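Local coordinates for enterotoxin type A (Staphylococcus aureus, PDB 1DYQ), which activates the host immune system as a superantigen by binding MHC class II, at zinc-dependent and zinc-independent sites, and T-cell receptor molecules, and causes staphylococcal food poisoning, at residues 28-33 against 208-213; 62-67 against 102-107; 69-74 against 96-101. The protein carries 3 engineered substitutions. One frame throughout, in Å; residues are numbered along the deposited sequence.

Contact 1: residues 28-33 against 208-213; sequences KQIYYY and NTLLRI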
loop_
_atom_site.group_PDB
_atom_site.type_symbol
_atom_site.label_atom_id
_atom_site.label_comp_id
_atom_site.label_asym_id
_atom_site.label_seq_id
_atom_site.Cartn_x
_atom_site.Cartn_y
_atom_site.Cartn_z
ATOM N N LYS A 28 -3.707 -8.570 8.504
ATOM C CA LYS A 28 -3.416 -7.741 9.644
ATOM C C LYS A 28 -1.933 -7.430 9.772
ATOM O O LYS A 28 -1.510 -6.337 10.056
ATOM C CB LYS A 28 -3.904 -8.397 10.953
ATOM C CG LYS A 28 -3.771 -7.462 12.138
ATOM C CD LYS A 28 -4.475 -8.065 13.368
ATOM C CE LYS A 28 -4.179 -7.201 14.587
ATOM N NZ LYS A 28 -4.741 -7.823 15.832
ATOM N N GLN A 29 -1.111 -8.502 9.478
ATOM C CA GLN A 29 0.341 -8.233 9.538
ATOM C C GLN A 29 0.774 -7.213 8.500
ATOM O O GLN A 29 1.515 -6.283 8.842
ATOM C CB GLN A 29 1.082 -9.575 9.282
ATOM C CG GLN A 29 2.616 -9.333 9.260
ATOM C CD GLN A 29 3.338 -10.649 8.978
ATOM O OE1 GLN A 29 2.857 -11.493 8.263
ATOM N NE2 GLN A 29 4.518 -10.797 9.599
ATOM N N ILE A 30 0.313 -7.356 7.263
ATOM C CA ILE A 30 0.829 -6.486 6.185
ATOM C C ILE A 30 0.315 -5.086 6.280
ATOM O O ILE A 30 0.961 -4.129 5.854
ATOM C CB ILE A 30 0.618 -7.122 4.815
ATOM C CG1 ILE A 30 1.589 -6.611 3.752
ATOM C CG2 ILE A 30 -0.809 -6.909 4.319
ATOM C CD1 ILE A 30 2.735 -5.797 4.208
ATOM N N TYR A 31 -0.866 -4.863 6.951
ATOM C CA TYR A 31 -1.340 -3.487 7.119
ATOM C C TYR A 31 -1.215 -2.942 8.497
ATOM O O TYR A 31 -1.532 -1.727 8.717
ATOM C CB TYR A 31 -2.846 -3.427 6.664
ATOM C CG TYR A 31 -2.937 -3.548 5.169
ATOM C CD1 TYR A 31 -2.457 -2.487 4.368
ATOM C CD2 TYR A 31 -3.483 -4.629 4.516
ATOM C CE1 TYR A 31 -2.515 -2.574 2.993
ATOM C CE2 TYR A 31 -3.553 -4.720 3.155
ATOM C CZ TYR A 31 -3.044 -3.689 2.369
ATOM O OH TYR A 31 -3.129 -3.737 1.015
ATOM N N TYR A 32 -0.738 -3.665 9.505
ATOM C CA TYR A 32 -0.657 -3.169 10.861
ATOM C C TYR A 32 0.621 -3.561 11.610
ATOM O O TYR A 32 1.000 -2.847 12.518
ATOM C CB TYR A 32 -1.896 -3.679 11.625
ATOM C CG TYR A 32 -2.153 -3.054 12.968
ATOM C CD1 TYR A 32 -2.493 -1.715 13.084
ATOM C CD2 TYR A 32 -2.114 -3.846 14.115
ATOM C CE1 TYR A 32 -2.754 -1.159 14.336
ATOM C CE2 TYR A 32 -2.371 -3.290 15.364
ATOM C CZ TYR A 32 -2.669 -1.958 15.453
ATOM O OH TYR A 32 -2.923 -1.417 16.703
ATOM N N TYR A 33 1.291 -4.620 11.148
ATOM C CA TYR A 33 2.559 -5.013 11.817
ATOM C C TYR A 33 3.684 -5.047 10.762
ATOM O O TYR A 33 4.657 -5.797 10.910
ATOM C CB TYR A 33 2.425 -6.384 12.440
ATOM C CG TYR A 33 1.406 -6.523 13.552
ATOM C CD1 TYR A 33 1.445 -5.722 14.668
ATOM C CD2 TYR A 33 0.420 -7.502 13.449
ATOM C CE1 TYR A 33 0.505 -5.871 15.689
ATOM C CE2 TYR A 33 -0.501 -7.683 14.481
ATOM C CZ TYR A 33 -0.450 -6.854 15.562
ATOM O OH TYR A 33 -1.360 -7.049 16.601
ATOM N N ASN A 208 2.871 -13.791 0.302
ATOM C CA ASN A 208 3.867 -13.296 -0.686
ATOM C C ASN A 208 3.276 -12.441 -1.749
ATOM O O ASN A 208 4.069 -11.693 -2.398
ATOM C CB ASN A 208 4.625 -14.483 -1.151
ATOM C CG ASN A 208 3.766 -15.499 -1.851
ATOM O OD1 ASN A 208 2.735 -15.972 -1.356
ATOM N ND2 ASN A 208 4.180 -15.849 -3.060
ATOM N N THR A 209 2.037 -12.551 -2.164
ATOM C CA THR A 209 1.423 -11.790 -3.243
ATOM C C THR A 209 0.375 -10.841 -2.725
ATOM O O THR A 209 -0.263 -10.101 -3.512
ATOM C CB THR A 209 0.822 -12.730 -4.292
ATOM O OG1 THR A 209 -0.016 -13.717 -3.658
ATOM C CG2 THR A 209 1.962 -13.479 -5.036
ATOM N N LEU A 210 0.191 -10.763 -1.413
ATOM C CA LEU A 210 -0.851 -9.841 -0.893
ATOM C C LEU A 210 -0.704 -8.445 -1.435
ATOM O O LEU A 210 -1.727 -7.779 -1.789
ATOM C CB LEU A 210 -0.865 -9.881 0.609
ATOM C CG LEU A 210 -2.003 -10.594 1.317
ATOM C CD1 LEU A 210 -1.931 -10.324 2.816
ATOM C CD2 LEU A 210 -3.351 -10.181 0.748
ATOM N N LEU A 211 0.511 -7.910 -1.497
ATOM C CA LEU A 211 0.741 -6.570 -1.959
ATOM C C LEU A 211 1.151 -6.503 -3.414
ATOM O O LEU A 211 1.531 -5.448 -3.928
ATOM C CB LEU A 211 1.799 -5.856 -1.073
ATOM C CG LEU A 211 1.409 -5.647 0.384
ATOM C CD1 LEU A 211 2.325 -4.604 1.033
ATOM C CD2 LEU A 211 -0.067 -5.164 0.467
ATOM N N ARG A 212 0.942 -7.609 -4.158
ATOM C CA ARG A 212 1.260 -7.540 -5.601
ATOM C C ARG A 212 0.377 -6.540 -6.314
ATOM O O ARG A 212 0.749 -5.993 -7.350
ATOM C CB ARG A 212 1.136 -8.938 -6.216
ATOM C CG ARG A 212 1.382 -8.963 -7.707
ATOM C CD ARG A 212 1.553 -10.413 -8.180
ATOM N NE ARG A 212 1.391 -10.467 -9.627
ATOM C CZ ARG A 212 1.896 -11.456 -10.373
ATOM N NH1 ARG A 212 2.652 -12.357 -9.785
ATOM N NH2 ARG A 212 1.655 -11.426 -11.664
ATOM N N ILE A 213 -0.770 -6.162 -5.713
ATOM C CA ILE A 213 -1.599 -5.109 -6.276
ATOM C C ILE A 213 -0.817 -3.802 -6.416
ATOM O O ILE A 213 -1.197 -2.965 -7.246
ATOM C CB ILE A 213 -2.860 -4.817 -5.433
ATOM C CG1 ILE A 213 -2.540 -4.630 -3.964
ATOM C CG2 ILE A 213 -3.894 -5.916 -5.663
ATOM C CD1 ILE A 213 -3.715 -4.072 -3.153
HETATM O O HOH W 1 -3.560 -6.443 -0.102
#
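Ile-30 and Leu-211, two buried side chains, meet end on at the centre of a contact that is mainly apolar. CD1 of Ile-30 comes to 3.4 Å from CD1 of Leu-211, tighter than the usual carbon-carbon separation. CG1 of Ile-30 is anti to the backbone N (chi1 -156°), but chi2 is only 11°, so CD1 sits in a nearly eclipsed position; the short contact and this torsion are consistent with a strained fit, or with uncertainty in the placing of CD1. The other branch of Ile-30, CG2, lies 3.9 Å from CD1 of Leu-210, and these two side chains run by one another in opposite senses.

The second branch of Leu-211 serves Tyr-31: its CD2 is 3.4 Å from the phenolic OH and 3.8 Å from CZ of Tyr-31, approaching the ring obliquely. Ile-213 adds a looser touch from its CD1 to the same OH.

Polar links are indirect. No hydrogen bond runs directly between the segments, but one water bridges them, 3.0 Å from Tyr-31 OH and donating to Leu-210 O at 2.8 Å. Tyr-31 OH is also hydrogen-bonded to Tyr-214.

Ala-91 of strand 86-91 touches both Ile-30 and Leu-211. This is consistent with packing at the junction of the two domains of the superantigen fold, where helix 23-32 meets the loop between strands 195-198 and 219-221.

Contact 2: residues 62-67 against 102-107; sequences HSWYND and PNKTAC. With SO4 (sulfate ion), chain C.
A parallel strand pairing in the OB-fold domain of the superantigen begins here, with Asp-67 bridged to Thr-105, and a type II turn from Pro-102 to Thr-105 leads into the second strand. Lys-104 O receives Asn-66 N at 2.9 Å, nearly straight at 171° and in the carbonyl plane; Asp-67 N makes a second, weak hydrogen bond to Lys-104 O. Asp-67 O in turn accepts from Ala-106 N at 2.9 Å, completing the exchange around Thr-105.

Ahead of this pairing, Lys-104 lies across Trp-64 at about a right angle. Its chain bends at chi3, and chi4 (54°) then turns NZ over the six-membered ring, 3.5 Å from the centroid and 15° off the normal, a cation-pi contact. CG rests over the five-membered ring as a CH-pi partner. NZ also donates to a water that donates to Ser-63 O, while a second water accepts from both Trp-64 NE1 and Lys-104 N. The amide ND2 of Asn-66 packs against CD and CE of Lys-104.

Tyr-65 is covered on one face by Ala-106, whose CB sits over the ring centre, 3.4 Å from the centroid: a close CH-pi contact. Gly-94 N is a further hydrogen-bonding partner of the phenol oxygen. At the ring's edge, Tyr-65 OH donates to O2 of a sulfate, probably from the crystallisation liquor, at 2.6 Å.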
loop_
_atom_site.group_PDB
_atom_site.type_symbol
_atom_site.label_atom_id
_atom_site.label_comp_id
_atom_site.label_asym_id
_atom_site.label_seq_id
_atom_site.Cartn_x
_atom_site.Cartn_y
_atom_site.Cartn_z
ATOM N N HIS A 62 19.127 -3.349 10.124
ATOM C CA HIS A 62 18.046 -4.336 10.132
ATOM C C HIS A 62 18.552 -5.684 10.609
ATOM O O HIS A 62 19.667 -6.081 10.228
ATOM C CB HIS A 62 17.440 -4.443 8.714
ATOM C CG HIS A 62 16.132 -5.193 8.784
ATOM N ND1 HIS A 62 16.039 -6.544 8.871
ATOM C CD2 HIS A 62 14.863 -4.702 8.820
ATOM C CE1 HIS A 62 14.759 -6.904 8.938
ATOM N NE2 HIS A 62 14.034 -5.794 8.908
ATOM N N SER A 63 17.756 -6.406 11.387
ATOM C CA SER A 63 18.209 -7.696 11.925
ATOM C C SER A 63 18.398 -8.784 10.919
ATOM O O SER A 63 18.997 -9.852 11.264
ATOM C CB SER A 63 17.240 -8.120 13.040
ATOM O OG SER A 63 15.922 -8.198 12.509
ATOM N N TRP A 64 17.994 -8.653 9.671
ATOM C CA TRP A 64 18.253 -9.650 8.652
ATOM C C TRP A 64 18.675 -9.072 7.336
ATOM O O TRP A 64 19.592 -9.570 6.662
ATOM C CB TRP A 64 17.050 -10.601 8.456
ATOM C CG TRP A 64 17.458 -11.826 7.664
ATOM C CD1 TRP A 64 17.128 -12.135 6.390
ATOM C CD2 TRP A 64 18.310 -12.877 8.131
ATOM N NE1 TRP A 64 17.724 -13.322 6.008
ATOM C CE2 TRP A 64 18.432 -13.805 7.087
ATOM C CE3 TRP A 64 18.969 -13.129 9.345
ATOM C CZ2 TRP A 64 19.182 -14.980 7.210
ATOM C CZ3 TRP A 64 19.710 -14.294 9.461
ATOM C CH2 TRP A 64 19.813 -15.200 8.402
ATOM N N TYR A 65 18.011 -7.996 6.864
ATOM C CA TYR A 65 18.251 -7.523 5.533
ATOM C C TYR A 65 19.434 -6.546 5.435
ATOM O O TYR A 65 19.625 -5.697 6.268
ATOM C CB TYR A 65 17.010 -6.811 4.946
ATOM C CG TYR A 65 15.735 -7.611 5.184
ATOM C CD1 TYR A 65 15.623 -8.919 4.757
ATOM C CD2 TYR A 65 14.636 -7.002 5.766
ATOM C CE1 TYR A 65 14.458 -9.652 4.972
ATOM C CE2 TYR A 65 13.479 -7.724 6.000
ATOM C CZ TYR A 65 13.401 -9.042 5.598
ATOM O OH TYR A 65 12.242 -9.768 5.840
ATOM N N ASN A 66 20.070 -6.607 4.263
ATOM C CA ASN A 66 21.064 -5.625 3.886
ATOM C C ASN A 66 20.598 -4.830 2.667
ATOM O O ASN A 66 20.845 -3.634 2.609
ATOM C CB ASN A 66 22.395 -6.341 3.534
ATOM C CG ASN A 66 23.058 -6.899 4.774
ATOM O OD1 ASN A 66 23.088 -6.274 5.823
ATOM N ND2 ASN A 66 23.568 -8.129 4.654
ATOM N N ASP A 67 19.941 -5.487 1.728
ATOM C CA ASP A 67 19.541 -4.880 0.470
ATOM C C ASP A 67 18.003 -4.814 0.336
ATOM O O ASP A 67 17.314 -5.647 0.897
ATOM C CB ASP A 67 20.059 -5.732 -0.702
ATOM C CG ASP A 67 21.570 -5.841 -0.755
ATOM O OD1 ASP A 67 22.281 -5.069 -0.092
ATOM O OD2 ASP A 67 22.056 -6.733 -1.499
ATOM N N PRO A 102 18.599 -12.973 -3.570
ATOM C CA PRO A 102 19.710 -13.197 -2.652
ATOM C C PRO A 102 19.302 -13.168 -1.208
ATOM O O PRO A 102 18.354 -12.510 -0.765
ATOM C CB PRO A 102 20.736 -12.175 -3.044
ATOM C CG PRO A 102 20.442 -11.882 -4.494
ATOM C CD PRO A 102 18.909 -11.932 -4.560
ATOM N N ASN A 103 19.951 -14.066 -0.445
ATOM C CA ASN A 103 19.819 -14.104 1.009
ATOM C C ASN A 103 19.934 -12.629 1.515
ATOM O O ASN A 103 20.845 -11.940 1.018
ATOM C CB ASN A 103 21.161 -14.726 1.553
ATOM C CG ASN A 103 21.116 -16.204 1.730
ATOM O OD1 ASN A 103 20.446 -16.723 2.636
ATOM N ND2 ASN A 103 21.849 -16.945 0.905
ATOM N N LYS A 104 19.259 -12.243 2.516
ATOM C CA LYS A 104 19.298 -10.973 3.209
ATOM C C LYS A 104 18.863 -9.837 2.297
ATOM O O LYS A 104 19.172 -8.653 2.488
ATOM C CB LYS A 104 20.665 -10.728 3.839
ATOM C CG LYS A 104 21.158 -11.818 4.813
ATOM C CD LYS A 104 22.546 -11.383 5.361
ATOM C CE LYS A 104 22.363 -10.726 6.741
ATOM N NZ LYS A 104 21.606 -11.685 7.633
ATOM N N THR A 105 18.094 -10.158 1.264
ATOM C CA THR A 105 17.500 -9.088 0.424
ATOM C C THR A 105 16.022 -9.039 0.823
ATOM O O THR A 105 15.373 -10.089 0.982
ATOM C CB THR A 105 17.640 -9.386 -1.062
ATOM O OG1 THR A 105 19.056 -9.365 -1.368
ATOM C CG2 THR A 105 16.959 -8.335 -1.943
ATOM N N ALA A 106 15.459 -7.854 0.958
ATOM C CA ALA A 106 14.003 -7.749 1.226
ATOM C C ALA A 106 13.305 -7.176 0.018
ATOM O O ALA A 106 13.948 -6.396 -0.714
ATOM C CB ALA A 106 13.747 -6.805 2.407
ATOM N N CYS A 107 12.061 -7.511 -0.303
ATOM C CA CYS A 107 11.425 -7.021 -1.499
ATOM C C CYS A 107 10.200 -6.143 -1.188
ATOM O O CYS A 107 9.496 -6.347 -0.205
ATOM C CB CYS A 107 10.974 -8.191 -2.400
ATOM S SG CYS A 107 12.435 -9.119 -3.050
HETATM S S SO4 C . 11.176 -13.099 5.867
HETATM O O1 SO4 C . 10.726 -13.553 7.179
HETATM O O2 SO4 C . 12.445 -12.311 5.875
HETATM O O3 SO4 C . 10.099 -12.140 5.271
HETATM O O4 SO4 C . 11.233 -14.238 4.878
HETATM O O HOH W 2 21.578 -10.410 10.150
HETATM O O HOH W 3 17.195 -13.677 3.207
HETATM O O HOH W 4 20.725 -8.405 -3.137
#

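Contact 3: residues 69-74 against 96-101; sequences LVRFDS and QCAGGT. Engineered in segment 69-74: Arg-71 (natural residue Asp).
Arg-71, an engineered residue that is Asp in the natural sequence, makes the one hydrogen bond between the two segments: its NH1 donates to Gln-96 O at 3.0 Å. The N-H...O angle of 149° shows a moderately bent bond. The acceptor lies at the guanidinium edge, almost exactly in its plane, while seen from the carbonyl the donor is tilted 18° out of the peptide plane. Ala-98 meets the same guanidinium from another direction: its CB stands over one face, 4.0 Å from NH2 of Arg-71. The planar group is therefore met at its edge by a carbonyl oxygen and over a face by a methyl.

The Arg-71 chain runs extended through CD and bends at chi3 (60°), which turns NE off the line of the chain; CD itself remains 3.8 Å from Gln-96 O. Two residues back along the strand, Leu-69 makes the apolar part of the contact, its CD2 meeting CG2 of Thr-101 at 4.1 Å, an ordinary van der Waals distance.

What shapes the loop side lies one shell further out. Ala-98 O accepts from both the backbone N and OG1 of Thr-101, the latter at 2.8 Å, and both donors reach it from the same face of its plane. The backbone bond closes the type II turn from Ala-98 to Thr-101, in which Gly-100 has a positive phi, and the hydroxyl adds a second grip on the same oxygen. Gln-96 is held through NE2, which is hydrogen-bonded to Cys-107 O and Ala-91 O, and Cys-97 is joined to Cys-107 by the disulfide. NH2 of Arg-71 also lies close to NH1 of Arg-215, a pairing of like charges.

These features belong to the disulfide loop of the staphylococcal enterotoxins, here packed against strand 67-71 of the OB-fold sheet.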
loop_
_atom_site.group_PDB
_atom_site.type_symbol
_atom_site.label_atom_id
_atom_site.label_comp_id
_atom_site.label_asym_id
_atom_site.label_seq_id
_atom_site.Cartn_x
_atom_site.Cartn_y
_atom_site.Cartn_z
ATOM N N LEU A 69 15.130 -4.780 -2.706
ATOM C CA LEU A 69 14.797 -5.002 -4.072
ATOM C C LEU A 69 13.385 -4.489 -4.393
ATOM O O LEU A 69 12.458 -5.011 -3.747
ATOM C CB LEU A 69 14.892 -6.495 -4.434
ATOM C CG LEU A 69 14.630 -6.827 -5.883
ATOM C CD1 LEU A 69 15.701 -6.231 -6.803
ATOM C CD2 LEU A 69 14.498 -8.323 -6.127
ATOM N N VAL A 70 13.259 -3.548 -5.275
ATOM C CA VAL A 70 11.922 -3.034 -5.658
ATOM C C VAL A 70 11.485 -3.734 -6.904
ATOM O O VAL A 70 12.235 -3.790 -7.919
ATOM C CB VAL A 70 11.929 -1.518 -5.845
ATOM C CG1 VAL A 70 10.508 -1.035 -6.190
ATOM C CG2 VAL A 70 12.440 -0.816 -4.603
ATOM N N ARG A 71 10.293 -4.308 -6.940
ATOM C CA ARG A 71 9.760 -5.080 -8.021
ATOM C C ARG A 71 8.624 -4.337 -8.762
ATOM O O ARG A 71 7.808 -3.718 -8.050
ATOM C CB ARG A 71 9.193 -6.430 -7.534
ATOM C CG ARG A 71 10.188 -7.269 -6.746
ATOM C CD ARG A 71 9.579 -8.616 -6.277
ATOM N NE ARG A 71 9.153 -9.401 -7.413
ATOM C CZ ARG A 71 8.417 -10.501 -7.395
ATOM N NH1 ARG A 71 7.990 -11.019 -6.264
ATOM N NH2 ARG A 71 8.083 -11.079 -8.565
ATOM N N PHE A 72 8.696 -4.301 -10.047
ATOM C CA PHE A 72 7.674 -3.617 -10.866
ATOM C C PHE A 72 7.055 -4.591 -11.861
ATOM O O PHE A 72 7.619 -5.609 -12.246
ATOM C CB PHE A 72 8.340 -2.459 -11.617
ATOM C CG PHE A 72 9.028 -1.453 -10.779
ATOM C CD1 PHE A 72 8.335 -0.401 -10.160
ATOM C CD2 PHE A 72 10.392 -1.539 -10.520
ATOM C CE1 PHE A 72 8.992 0.530 -9.391
ATOM C CE2 PHE A 72 11.052 -0.612 -9.749
ATOM C CZ PHE A 72 10.358 0.452 -9.195
ATOM N N ASP A 73 5.910 -4.172 -12.434
ATOM C CA ASP A 73 5.190 -4.988 -13.376
ATOM C C ASP A 73 5.862 -5.076 -14.743
ATOM O O ASP A 73 5.606 -6.084 -15.437
ATOM C CB ASP A 73 3.781 -4.398 -13.642
ATOM C CG ASP A 73 2.716 -4.824 -12.712
ATOM O OD1 ASP A 73 2.877 -5.680 -11.834
ATOM O OD2 ASP A 73 1.579 -4.210 -12.824
ATOM N N SER A 74 6.523 -4.044 -15.193
ATOM C CA SER A 74 6.977 -3.955 -16.569
ATOM C C SER A 74 8.200 -3.095 -16.756
ATOM O O SER A 74 8.639 -2.351 -15.899
ATOM C CB SER A 74 5.806 -3.311 -17.398
ATOM O OG SER A 74 5.744 -1.920 -17.060
ATOM N N GLN A 96 8.216 -11.365 0.248
ATOM C CA GLN A 96 7.694 -10.789 -0.963
ATOM C C GLN A 96 8.573 -11.011 -2.185
ATOM O O GLN A 96 8.243 -10.630 -3.284
ATOM C CB GLN A 96 7.385 -9.282 -0.797
ATOM C CG GLN A 96 6.188 -9.112 0.151
ATOM C CD GLN A 96 5.794 -7.697 0.416
ATOM O OE1 GLN A 96 4.597 -7.459 0.778
ATOM N NE2 GLN A 96 6.668 -6.724 0.311
ATOM N N CYS A 97 9.707 -11.685 -1.952
ATOM C CA CYS A 97 10.637 -11.959 -3.026
ATOM C C CYS A 97 10.280 -13.222 -3.807
ATOM O O CYS A 97 9.702 -14.161 -3.245
ATOM C CB CYS A 97 12.062 -12.095 -2.459
ATOM S SG CYS A 97 12.660 -10.620 -1.578
ATOM N N ALA A 98 10.617 -13.224 -5.078
ATOM C CA ALA A 98 10.507 -14.416 -5.920
ATOM C C ALA A 98 11.702 -15.332 -5.655
ATOM O O ALA A 98 12.699 -14.885 -5.080
ATOM C CB ALA A 98 10.457 -14.054 -7.399
ATOM N N GLY A 99 11.559 -16.599 -6.049
ATOM C CA GLY A 99 12.618 -17.573 -5.777
ATOM C C GLY A 99 13.955 -17.143 -6.357
ATOM O O GLY A 99 14.080 -16.636 -7.463
ATOM N N GLY A 100 15.023 -17.410 -5.590
ATOM C CA GLY A 100 16.363 -17.087 -6.016
ATOM C C GLY A 100 16.792 -15.669 -5.773
ATOM O O GLY A 100 17.859 -15.221 -6.212
ATOM N N THR A 101 15.994 -14.896 -5.011
ATOM C CA THR A 101 16.480 -13.537 -4.625
ATOM C C THR A 101 17.557 -13.784 -3.571
ATOM O O THR A 101 17.409 -14.679 -2.741
ATOM C CB THR A 101 15.302 -12.731 -4.033
ATOM O OG1 THR A 101 14.305 -12.607 -5.079
ATOM C CG2 THR A 101 15.706 -11.332 -3.631
#

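From the N terminus, helix 23-32 supplies the first half of contact 1, whose partner at 208-213 comes 175 residues later, so the loop it closes spans most of both domains. Within that loop the chain reaches 62-67 and then 69-74; their partners follow in reverse order, 96-101 before 102-107. Contact 3 is thus nested inside contact 2, and both inside contact 1. Contacts 2 and 3 share neighbouring strands 67-71 and 105-114 and are joined by the Cys-97 to Cys-107 disulfide. Gln-96 of contact 3 also packs on Leu-211, linking the OB-fold loop to the interdomain contact; contacts 1 and 2 do not touch.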